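Local coordinates for N-acetylmuramoyl-L-alanine amidase (Mycolicibacterium smegmatis, PDB 7AGM), which probably cleaves the amide bond between N-acetylmuramic acid and L-alanine in peptidoglycan, as a zinc-dependent N-acetylmuramoyl-L-alanine amidase, at residues T31-T36 and G170-Q175; T114-H119 and P189-L194; V120-P125 and G160-R165; K140-Q145 and R210-F215. One frame throughout, in Å; residues are numbered along the deposited sequence.

Interaction 1 of 4, residues T31-T36 and G170-Q175; sequences TGRGGT and GLNLAQ
Asn172 turns CG anti to its own carbonyl carbon (chi1 -65°); Arg33 likewise has CG anti to its carbonyl carbon (chi1 -59°) and an extended chain from CG to NE, which puts NE beside Asn172 OD1, with the guanidinium beyond it. The two side chains meet at about a right angle, with their planes nearly perpendicular. Asn172 OD1 is held at the guanidinium edge: Arg33 NH2 donates to OD1 at 3.0 Å from above the carbonyl plane, and NE adds a weak bond to the same oxygen. On the other branch, Asn172 ND2 gives a proton to Thr31 O at 3.0 Å, with that oxygen lying in the amide plane. An asparagine suits this place because its two N-H groups and one carbonyl serve several partners at once; ND2 also bonds Ser166 O. Arg33 NH2 in turn bonds Pro125 O.

Beside this polar knot, Leu173 CD2 rests on Gly32 CA at 3.6 Å. Gly32 has a positive phi, and a side chain here would crowd Asn172 CB and Leu173 CD2; glycine lets the two backbones approach, Gly32 CA lying 5.4 Å from Asn172 CA. The loop itself is shaped by Thr31, whose OG1 accepts from Arg33 N at 3.2 Å, while Thr31 N bonds Gly35 O. This is an ST turn set in the connection of the small beta-hairpin 28-30/36-38, docked on helix 169-173.

Interaction 2 of 4, residues T114-H119 and P189-L194; sequences TGRGFH and PVDSAL
Arg116 and Asp191 face each other across the junction where, in this zinc amidase fold, the loop leading into strand 119-123 passes the start of helix 189-196. Their flat groups are turned 64° apart, and the arginine takes hold side-on: NE reaches Asp191 OD1 at 2.9 Å and NH2 reaches the same oxygen at 3.0 Å, a salt bridge in which one atom receives both donors. OD1 lies close to the guanidinium plane, but NE meets it from above the carboxylate plane, whereas NH2 comes nearly along its C-O axis. Arg116 CG sits between the backbone N and the carbonyl carbon (chi1 77°), and the bend at chi3 sets NE beside Asp191 OD1.

Val190 puts one methyl, CG1, over the centre of a guanidinium face, 3.5 Å from CZ; a branched apolar residue suits this flat surface. Leu194 comes in at about a right angle, with CD1 3.6 Å from Arg116 NH2. The aspartate's second oxygen is tied to backbone, accepting from Asn185 N as well as from the loop. Gly117, whose positive phi few other residues adopt readily, sends its N-H to the syn lone pair of Asp191 OD2 at 2.9 Å, almost straight at 171°.

Interaction 3 of 4, residues V120-P125 and G160-R165; sequences VLYSSP and GGLNPR
Val120 N donates to Gly161 O at 2.8 Å, opening a ladder of parallel strand bonds between 120-123 and 162-165. Two weak rungs follow, Asn163 N to Val120 O and Tyr122 N to Asn163 O. The ladder firms again where Arg165 N meets Tyr122 O at 2.9 Å, and it ends with Ser124 N on Arg165 O. The strand axes make an angle of 30°.

On the face carrying Val120, Tyr122, Leu162 and Pro164, the tyrosine and proline lie side by side. Tyr122 CG stands between its backbone N and carbonyl carbon (chi1 60°); beyond it the ring lies against the neighbouring strand. There Pro164 CA lies over the ring face, 4.0 Å from the centroid, in a CH-pi contact, and Pro164 CB also touches Ser124 CB at 3.6 Å. Helix 134-148 covers this face at Val120 and Tyr122, completing a beta-alpha-beta crossover.

The face carrying Leu121 and Asn163 is partly polar. Arg165, bent at chi2 and chi3, folds back and donates from NH1 to Asn163 OD1 at 2.8 Å, in the planes of both groups, while NE pairs with Asp167. Leu121 CD2 packs over one face of this guanidinium, 3.7 Å from NH1; the zinc ion is about 9 Å from the Leu121 side chain. Strand 162-165 is outermost in the sheet of this chain, and proline fits the edge: Asn163 N and Arg165 N bond inward, whereas position 164 has no N-H to offer on the outer side.

Interaction 4 of 4, residues K140-Q145 and R210-F215; sequences KVMRDQ and RGIAGF
Gln145 reaches across to Arg210 and Gly211 along its whole length. Its CB touches Gly211 N at 3.6 Å, and CG, anti to its own carbonyl carbon (chi1 -72°), stays against the same nitrogen while also meeting Arg210 C. A bend at chi2 then turns CD toward the arginine, at 4.1 Å from NH2. At the tip, OE1 lies over one face of the Arg210 guanidinium, 3.1 Å from CZ. The oxygen is above the plane rather than in front of the N-H groups, so the angles are poor for hydrogen bonding; the attraction is probably one of dipole and charge. The two side chains cross at about a right angle.

Gly211 allows this closeness: lacking a side chain, it lets its CA approach Met142 CA to 4.2 Å, with Met142 SD lying 4.0 Å from the glycine CA. Met142, flexible and bent at chi2 and chi3, lays CE beside Ile212 CG1 at 3.9 Å. Val141 puts CG1 on Gly211 O at 3.6 Å and also against Gly214, another residue without a side chain, and Phe215.

The helix segments thus pack with axes 8.1 Å apart, running roughly antiparallel at 139°. Ile212 also touches Val63 and Leu67 of helix 52-69, and Phe215 stacks on Phe138, while Met142 also meets Val120 of strand 119-123, joining the helix pair to the central sheet.

Overall arrangement
From the N terminus, the hairpin turn 31-36 comes first and waits until 170-175 for interaction 1 to close its long loop. Within that loop 114-119 begins interaction 2, which closes only at 189-194, so the two cross. Interaction 3, between 120-125 and 160-165, is nested inside both. Interaction 4 starts at 140-145, on the crossover helix within interaction 3, and closes at 210-215 on the long C-terminal helix, thereby crossing all three others. Interactions 1 and 3 touch at the hairpin side of the sheet, interactions 2 and 4 at Phe118 and Arg143. Together they tie the hairpin, the sheet edge and the helices to one another.

Interaction 1 of 4, residues T31-T36 and G170-Q175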
# COMPACT_ATOMS: atom_id res chain seq x y z
N THR A 31 -6.93 6.28 -15.54
CA THR A 31 -6.51 5.04 -14.92
C THR A 31 -5.15 4.56 -15.40
O THR A 31 -4.55 3.69 -14.75
CB THR A 31 -7.50 3.93 -15.25
OG1 THR A 31 -7.49 3.69 -16.67
CG2 THR A 31 -8.89 4.31 -14.81
N GLY A 32 -4.67 5.07 -16.54
CA GLY A 32 -3.45 4.58 -17.14
C GLY A 32 -3.66 3.52 -18.20
O GLY A 32 -2.69 3.15 -18.88
N ARG A 33 -4.88 3.03 -18.37
CA ARG A 33 -5.18 2.06 -19.42
C ARG A 33 -6.32 2.53 -20.32
O ARG A 33 -7.02 1.72 -20.93
CB ARG A 33 -5.46 0.68 -18.84
CG ARG A 33 -4.29 0.13 -18.05
CD ARG A 33 -4.55 -1.28 -17.56
NE ARG A 33 -3.59 -1.68 -16.55
CZ ARG A 33 -2.50 -2.40 -16.77
NH1 ARG A 33 -2.21 -2.84 -18.00
NH2 ARG A 33 -1.70 -2.71 -15.76
N GLY A 34 -6.50 3.85 -20.43
CA GLY A 34 -7.44 4.42 -21.37
C GLY A 34 -8.80 4.76 -20.80
O GLY A 34 -9.63 5.32 -21.53
N GLY A 35 -9.06 4.44 -19.54
CA GLY A 35 -10.31 4.74 -18.90
C GLY A 35 -10.16 5.80 -17.82
O GLY A 35 -9.13 6.46 -17.70
N THR A 36 -11.23 5.97 -17.05
CA THR A 36 -11.20 6.86 -15.90
C THR A 36 -11.87 6.17 -14.72
O THR A 36 -12.56 5.15 -14.87
CB THR A 36 -11.90 8.20 -16.17
OG1 THR A 36 -13.30 7.99 -16.35
CG2 THR A 36 -11.33 8.87 -17.42
N GLY A 170 -2.99 3.87 -9.28
CA GLY A 170 -1.68 4.16 -8.72
C GLY A 170 -0.61 3.18 -9.16
O GLY A 170 0.55 3.56 -9.35
N LEU A 171 -0.98 1.91 -9.35
CA LEU A 171 -0.06 0.91 -9.88
C LEU A 171 0.14 1.08 -11.38
O LEU A 171 1.28 1.04 -11.87
CB LEU A 171 -0.58 -0.49 -9.56
CG LEU A 171 -0.52 -0.87 -8.07
CD1 LEU A 171 -1.21 -2.21 -7.86
CD2 LEU A 171 0.90 -0.91 -7.52
N ASN A 172 -0.94 1.29 -12.13
CA ASN A 172 -0.82 1.42 -13.58
C ASN A 172 0.08 2.59 -13.95
O ASN A 172 0.82 2.53 -14.94
CB ASN A 172 -2.19 1.66 -14.21
CG ASN A 172 -3.13 0.50 -14.05
OD1 ASN A 172 -2.71 -0.64 -13.83
ND2 ASN A 172 -4.42 0.77 -14.20
N LEU A 173 0.01 3.68 -13.19
CA LEU A 173 0.69 4.91 -13.58
C LEU A 173 2.11 5.02 -13.04
O LEU A 173 2.84 5.92 -13.46
CB LEU A 173 -0.14 6.12 -13.15
CG LEU A 173 -1.50 6.30 -13.86
CD1 LEU A 173 -2.40 7.27 -13.11
CD2 LEU A 173 -1.28 6.76 -15.30
N ALA A 174 2.51 4.12 -12.14
CA ALA A 174 3.86 4.19 -11.58
C ALA A 174 4.91 3.86 -12.62
O ALA A 174 4.76 2.92 -13.41
CB ALA A 174 3.99 3.22 -10.40
N GLN A 175 6.00 4.62 -12.59
CA GLN A 175 7.15 4.43 -13.47
C GLN A 175 8.38 3.96 -12.72
O GLN A 175 9.48 3.91 -13.30
CB GLN A 175 7.42 5.71 -14.26
CG GLN A 175 6.21 6.19 -15.08
CD GLN A 175 6.45 7.51 -15.76
OE1 GLN A 175 7.57 8.02 -15.78
NE2 GLN A 175 5.40 8.09 -16.33

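Interaction 2 of 4, residues T114-H119 and P189-L194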
# COMPACT_ATOMS: atom_id res chain seq x y z
N THR A 114 -15.55 -14.23 6.84
CA THR A 114 -14.78 -15.40 7.25
C THR A 114 -13.40 -15.45 6.62
O THR A 114 -12.59 -16.29 7.02
CB THR A 114 -15.53 -16.69 6.92
OG1 THR A 114 -15.80 -16.75 5.51
CG2 THR A 114 -16.85 -16.78 7.69
N GLY A 115 -13.10 -14.58 5.66
CA GLY A 115 -11.80 -14.56 5.02
C GLY A 115 -10.91 -13.52 5.67
O GLY A 115 -11.36 -12.42 6.00
N ARG A 116 -9.64 -13.87 5.86
CA ARG A 116 -8.68 -12.96 6.47
C ARG A 116 -7.35 -13.08 5.77
O ARG A 116 -7.12 -13.98 4.95
CB ARG A 116 -8.51 -13.23 7.97
CG ARG A 116 -7.64 -14.45 8.29
CD ARG A 116 -7.15 -14.44 9.74
NE ARG A 116 -6.30 -13.29 10.02
CZ ARG A 116 -5.21 -13.31 10.79
NH1 ARG A 116 -4.82 -14.44 11.38
NH2 ARG A 116 -4.52 -12.20 10.97
N GLY A 117 -6.45 -12.16 6.09
CA GLY A 117 -5.09 -12.22 5.60
C GLY A 117 -4.79 -11.12 4.59
O GLY A 117 -5.65 -10.33 4.21
N PHE A 118 -3.53 -11.09 4.17
CA PHE A 118 -3.00 -10.03 3.32
C PHE A 118 -2.98 -10.43 1.84
O PHE A 118 -2.93 -11.61 1.49
CB PHE A 118 -1.57 -9.64 3.75
CG PHE A 118 -0.53 -10.66 3.35
CD1 PHE A 118 0.05 -10.63 2.08
CD2 PHE A 118 -0.13 -11.65 4.23
CE1 PHE A 118 0.99 -11.58 1.70
CE2 PHE A 118 0.82 -12.61 3.86
CZ PHE A 118 1.38 -12.56 2.59
N HIS A 119 -2.98 -9.42 0.97
CA HIS A 119 -2.59 -9.66 -0.41
C HIS A 119 -1.82 -8.45 -0.94
O HIS A 119 -2.06 -7.31 -0.53
CB HIS A 119 -3.73 -10.18 -1.32
CG HIS A 119 -4.89 -9.25 -1.49
ND1 HIS A 119 -5.74 -8.90 -0.45
CD2 HIS A 119 -5.40 -8.64 -2.60
CE1 HIS A 119 -6.68 -8.09 -0.91
NE2 HIS A 119 -6.50 -7.93 -2.21
N PRO A 189 -13.19 -10.71 11.91
CA PRO A 189 -12.96 -10.41 13.34
C PRO A 189 -11.50 -10.36 13.76
O PRO A 189 -11.15 -9.55 14.63
CB PRO A 189 -13.74 -11.52 14.06
CG PRO A 189 -14.82 -11.90 13.11
CD PRO A 189 -14.21 -11.76 11.72
N VAL A 190 -10.63 -11.21 13.20
CA VAL A 190 -9.23 -11.19 13.59
C VAL A 190 -8.53 -9.95 13.02
O VAL A 190 -7.89 -9.18 13.75
CB VAL A 190 -8.50 -12.47 13.16
CG1 VAL A 190 -7.05 -12.42 13.62
CG2 VAL A 190 -9.20 -13.72 13.70
N ASP A 191 -8.64 -9.75 11.71
CA ASP A 191 -7.94 -8.63 11.09
C ASP A 191 -8.43 -7.30 11.64
O ASP A 191 -7.63 -6.39 11.92
CB ASP A 191 -8.10 -8.65 9.56
CG ASP A 191 -7.32 -9.78 8.89
OD1 ASP A 191 -6.52 -10.47 9.54
OD2 ASP A 191 -7.51 -9.94 7.66
N SER A 192 -9.75 -7.14 11.81
CA SER A 192 -10.26 -5.89 12.36
C SER A 192 -9.73 -5.64 13.77
O SER A 192 -9.36 -4.51 14.10
CB SER A 192 -11.79 -5.86 12.33
OG SER A 192 -12.35 -6.86 13.16
N ALA A 193 -9.69 -6.67 14.62
CA ALA A 193 -9.14 -6.48 15.96
C ALA A 193 -7.68 -6.07 15.91
O ALA A 193 -7.25 -5.20 16.67
CB ALA A 193 -9.31 -7.74 16.81
N LEU A 194 -6.89 -6.69 15.03
CA LEU A 194 -5.50 -6.28 14.86
C LEU A 194 -5.40 -4.83 14.41
O LEU A 194 -4.60 -4.05 14.94
CB LEU A 194 -4.80 -7.18 13.85
CG LEU A 194 -4.36 -8.56 14.33
CD1 LEU A 194 -3.95 -9.42 13.13
CD2 LEU A 194 -3.20 -8.45 15.33

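Interaction 3 of 4, residues V120-P125 and G160-R165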
# COMPACT_ATOMS: atom_id res chain seq x y z
N VAL A 120 -0.86 -8.74 -1.82
CA VAL A 120 0.03 -7.74 -2.40
C VAL A 120 -0.32 -7.60 -3.87
O VAL A 120 -0.22 -8.57 -4.63
CB VAL A 120 1.51 -8.10 -2.22
CG1 VAL A 120 2.41 -7.01 -2.84
CG2 VAL A 120 1.85 -8.29 -0.74
N LEU A 121 -0.75 -6.40 -4.25
CA LEU A 121 -1.16 -6.10 -5.62
C LEU A 121 -0.01 -5.49 -6.40
O LEU A 121 0.77 -4.70 -5.87
CB LEU A 121 -2.33 -5.12 -5.64
CG LEU A 121 -3.71 -5.56 -5.13
CD1 LEU A 121 -3.73 -5.91 -3.63
CD2 LEU A 121 -4.73 -4.47 -5.44
N TYR A 122 0.07 -5.85 -7.68
CA TYR A 122 1.06 -5.24 -8.56
C TYR A 122 0.46 -5.13 -9.96
O TYR A 122 -0.40 -5.92 -10.35
CB TYR A 122 2.38 -6.02 -8.57
CG TYR A 122 2.26 -7.47 -9.01
CD1 TYR A 122 1.85 -8.46 -8.13
CD2 TYR A 122 2.57 -7.84 -10.32
CE1 TYR A 122 1.76 -9.79 -8.55
CE2 TYR A 122 2.49 -9.15 -10.74
CZ TYR A 122 2.07 -10.12 -9.86
OH TYR A 122 1.99 -11.42 -10.32
N SER A 123 0.94 -4.15 -10.71
CA SER A 123 0.41 -3.88 -12.04
C SER A 123 0.68 -5.04 -12.99
O SER A 123 1.83 -5.46 -13.17
CB SER A 123 1.02 -2.61 -12.61
OG SER A 123 0.45 -2.33 -13.89
N SER A 124 -0.38 -5.53 -13.61
CA SER A 124 -0.27 -6.59 -14.60
C SER A 124 -1.49 -6.53 -15.50
O SER A 124 -2.62 -6.40 -15.01
CB SER A 124 -0.18 -7.95 -13.91
OG SER A 124 -0.05 -8.99 -14.86
N PRO A 125 -1.32 -6.61 -16.84
CA PRO A 125 -0.05 -6.69 -17.57
C PRO A 125 0.78 -5.43 -17.40
O PRO A 125 0.24 -4.33 -17.23
CB PRO A 125 -0.50 -6.81 -19.04
CG PRO A 125 -1.90 -7.28 -18.99
CD PRO A 125 -2.48 -6.70 -17.74
N GLY A 160 -1.71 -17.17 -2.90
CA GLY A 160 -0.59 -17.13 -1.98
C GLY A 160 -0.24 -15.75 -1.48
O GLY A 160 0.88 -15.53 -1.02
N GLY A 161 -1.18 -14.81 -1.55
CA GLY A 161 -0.91 -13.45 -1.13
C GLY A 161 -0.43 -12.53 -2.23
O GLY A 161 -0.09 -11.38 -1.94
N LEU A 162 -0.37 -13.00 -3.48
CA LEU A 162 -0.03 -12.18 -4.64
C LEU A 162 -1.28 -11.98 -5.49
O LEU A 162 -2.10 -12.89 -5.64
CB LEU A 162 1.05 -12.86 -5.49
CG LEU A 162 2.46 -12.86 -4.89
CD1 LEU A 162 3.39 -13.72 -5.74
CD2 LEU A 162 2.99 -11.43 -4.76
N ASN A 163 -1.41 -10.79 -6.07
CA ASN A 163 -2.64 -10.39 -6.76
C ASN A 163 -2.29 -9.46 -7.91
O ASN A 163 -2.31 -8.23 -7.78
CB ASN A 163 -3.60 -9.73 -5.76
CG ASN A 163 -4.99 -9.49 -6.32
OD1 ASN A 163 -5.64 -8.52 -5.93
ND2 ASN A 163 -5.46 -10.37 -7.20
N PRO A 164 -1.94 -10.02 -9.07
CA PRO A 164 -1.76 -9.17 -10.26
C PRO A 164 -3.06 -8.48 -10.62
O PRO A 164 -4.13 -9.10 -10.65
CB PRO A 164 -1.32 -10.16 -11.35
CG PRO A 164 -1.81 -11.51 -10.86
CD PRO A 164 -1.73 -11.44 -9.37
N ARG A 165 -2.98 -7.17 -10.89
CA ARG A 165 -4.17 -6.36 -11.10
C ARG A 165 -3.93 -5.32 -12.17
O ARG A 165 -2.83 -4.76 -12.27
CB ARG A 165 -4.57 -5.65 -9.81
CG ARG A 165 -5.02 -6.59 -8.69
CD ARG A 165 -6.43 -7.08 -8.93
NE ARG A 165 -7.39 -6.01 -8.67
CZ ARG A 165 -7.94 -5.78 -7.48
NH1 ARG A 165 -7.61 -6.55 -6.44
NH2 ARG A 165 -8.80 -4.79 -7.32

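Interaction 4 of 4, residues K140-Q145 and R210-F215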
# COMPACT_ATOMS: atom_id res chain seq x y z
N LYS A 140 6.99 -10.07 -4.67
CA LYS A 140 7.35 -11.36 -4.09
C LYS A 140 8.08 -11.18 -2.76
O LYS A 140 7.79 -11.89 -1.79
CB LYS A 140 8.19 -12.17 -5.08
CG LYS A 140 7.46 -12.50 -6.37
CD LYS A 140 8.31 -13.36 -7.29
CE LYS A 140 7.55 -13.71 -8.56
NZ LYS A 140 8.34 -14.59 -9.47
N VAL A 141 9.03 -10.24 -2.69
CA VAL A 141 9.74 -10.00 -1.44
C VAL A 141 8.77 -9.55 -0.36
O VAL A 141 8.82 -10.00 0.80
CB VAL A 141 10.87 -8.97 -1.65
CG1 VAL A 141 11.52 -8.61 -0.32
CG2 VAL A 141 11.92 -9.48 -2.65
N MET A 142 7.86 -8.64 -0.72
CA MET A 142 6.88 -8.14 0.25
C MET A 142 5.96 -9.26 0.73
O MET A 142 5.73 -9.42 1.94
CB MET A 142 6.06 -7.02 -0.39
CG MET A 142 5.02 -6.42 0.55
SD MET A 142 5.72 -5.54 1.96
CE MET A 142 6.27 -4.03 1.17
N ARG A 143 5.44 -10.06 -0.20
CA ARG A 143 4.62 -11.22 0.16
C ARG A 143 5.36 -12.16 1.10
O ARG A 143 4.81 -12.62 2.11
CB ARG A 143 4.22 -11.95 -1.12
CG ARG A 143 3.31 -13.15 -0.90
CD ARG A 143 3.88 -14.41 -1.53
NE ARG A 143 4.83 -15.06 -0.64
CZ ARG A 143 4.49 -15.94 0.30
NH1 ARG A 143 3.22 -16.30 0.47
NH2 ARG A 143 5.43 -16.48 1.06
N ASP A 144 6.64 -12.43 0.80
CA ASP A 144 7.41 -13.35 1.63
C ASP A 144 7.60 -12.80 3.04
O ASP A 144 7.53 -13.56 4.02
CB ASP A 144 8.77 -13.64 0.97
CG ASP A 144 8.67 -14.60 -0.20
OD1 ASP A 144 7.58 -15.17 -0.44
OD2 ASP A 144 9.69 -14.79 -0.88
N GLN A 145 7.83 -11.50 3.17
CA GLN A 145 8.08 -10.94 4.49
C GLN A 145 6.81 -10.82 5.32
O GLN A 145 6.85 -11.00 6.54
CB GLN A 145 8.83 -9.60 4.40
CG GLN A 145 10.28 -9.76 3.99
CD GLN A 145 11.00 -10.79 4.84
OE1 GLN A 145 11.02 -10.70 6.07
NE2 GLN A 145 11.60 -11.79 4.18
N ARG A 210 10.17 -4.84 6.74
CA ARG A 210 11.05 -5.93 6.31
C ARG A 210 10.96 -6.16 4.81
O ARG A 210 11.97 -6.39 4.14
CB ARG A 210 10.72 -7.22 7.07
CG ARG A 210 11.10 -7.19 8.54
CD ARG A 210 10.62 -8.45 9.26
NE ARG A 210 11.31 -9.65 8.78
CZ ARG A 210 11.02 -10.88 9.17
NH1 ARG A 210 10.05 -11.10 10.05
NH2 ARG A 210 11.70 -11.91 8.68
N GLY A 211 9.74 -6.10 4.26
CA GLY A 211 9.59 -6.20 2.81
C GLY A 211 10.31 -5.08 2.07
O GLY A 211 10.97 -5.32 1.06
N ILE A 212 10.15 -3.84 2.54
CA ILE A 212 10.79 -2.70 1.89
C ILE A 212 12.31 -2.82 1.97
O ILE A 212 13.01 -2.68 0.96
CB ILE A 212 10.30 -1.37 2.50
CG1 ILE A 212 8.80 -1.21 2.24
CG2 ILE A 212 11.11 -0.20 1.95
CD1 ILE A 212 8.21 0.03 2.93
N ALA A 213 12.83 -3.08 3.17
CA ALA A 213 14.28 -3.16 3.36
C ALA A 213 14.87 -4.31 2.55
O ALA A 213 15.95 -4.17 1.96
CB ALA A 213 14.61 -3.32 4.84
N GLY A 214 14.18 -5.46 2.51
CA GLY A 214 14.67 -6.58 1.73
C GLY A 214 14.73 -6.26 0.25
O GLY A 214 15.70 -6.61 -0.43
N PHE A 215 13.70 -5.58 -0.27
CA PHE A 215 13.71 -5.20 -1.67
C PHE A 215 14.80 -4.17 -1.96
O PHE A 215 15.54 -4.29 -2.94
CB PHE A 215 12.34 -4.68 -2.11
CG PHE A 215 12.33 -4.17 -3.53
CD1 PHE A 215 12.47 -5.04 -4.60
CD2 PHE A 215 12.18 -2.81 -3.79
CE1 PHE A 215 12.47 -4.58 -5.91
CE2 PHE A 215 12.17 -2.34 -5.10
CZ PHE A 215 12.31 -3.23 -6.16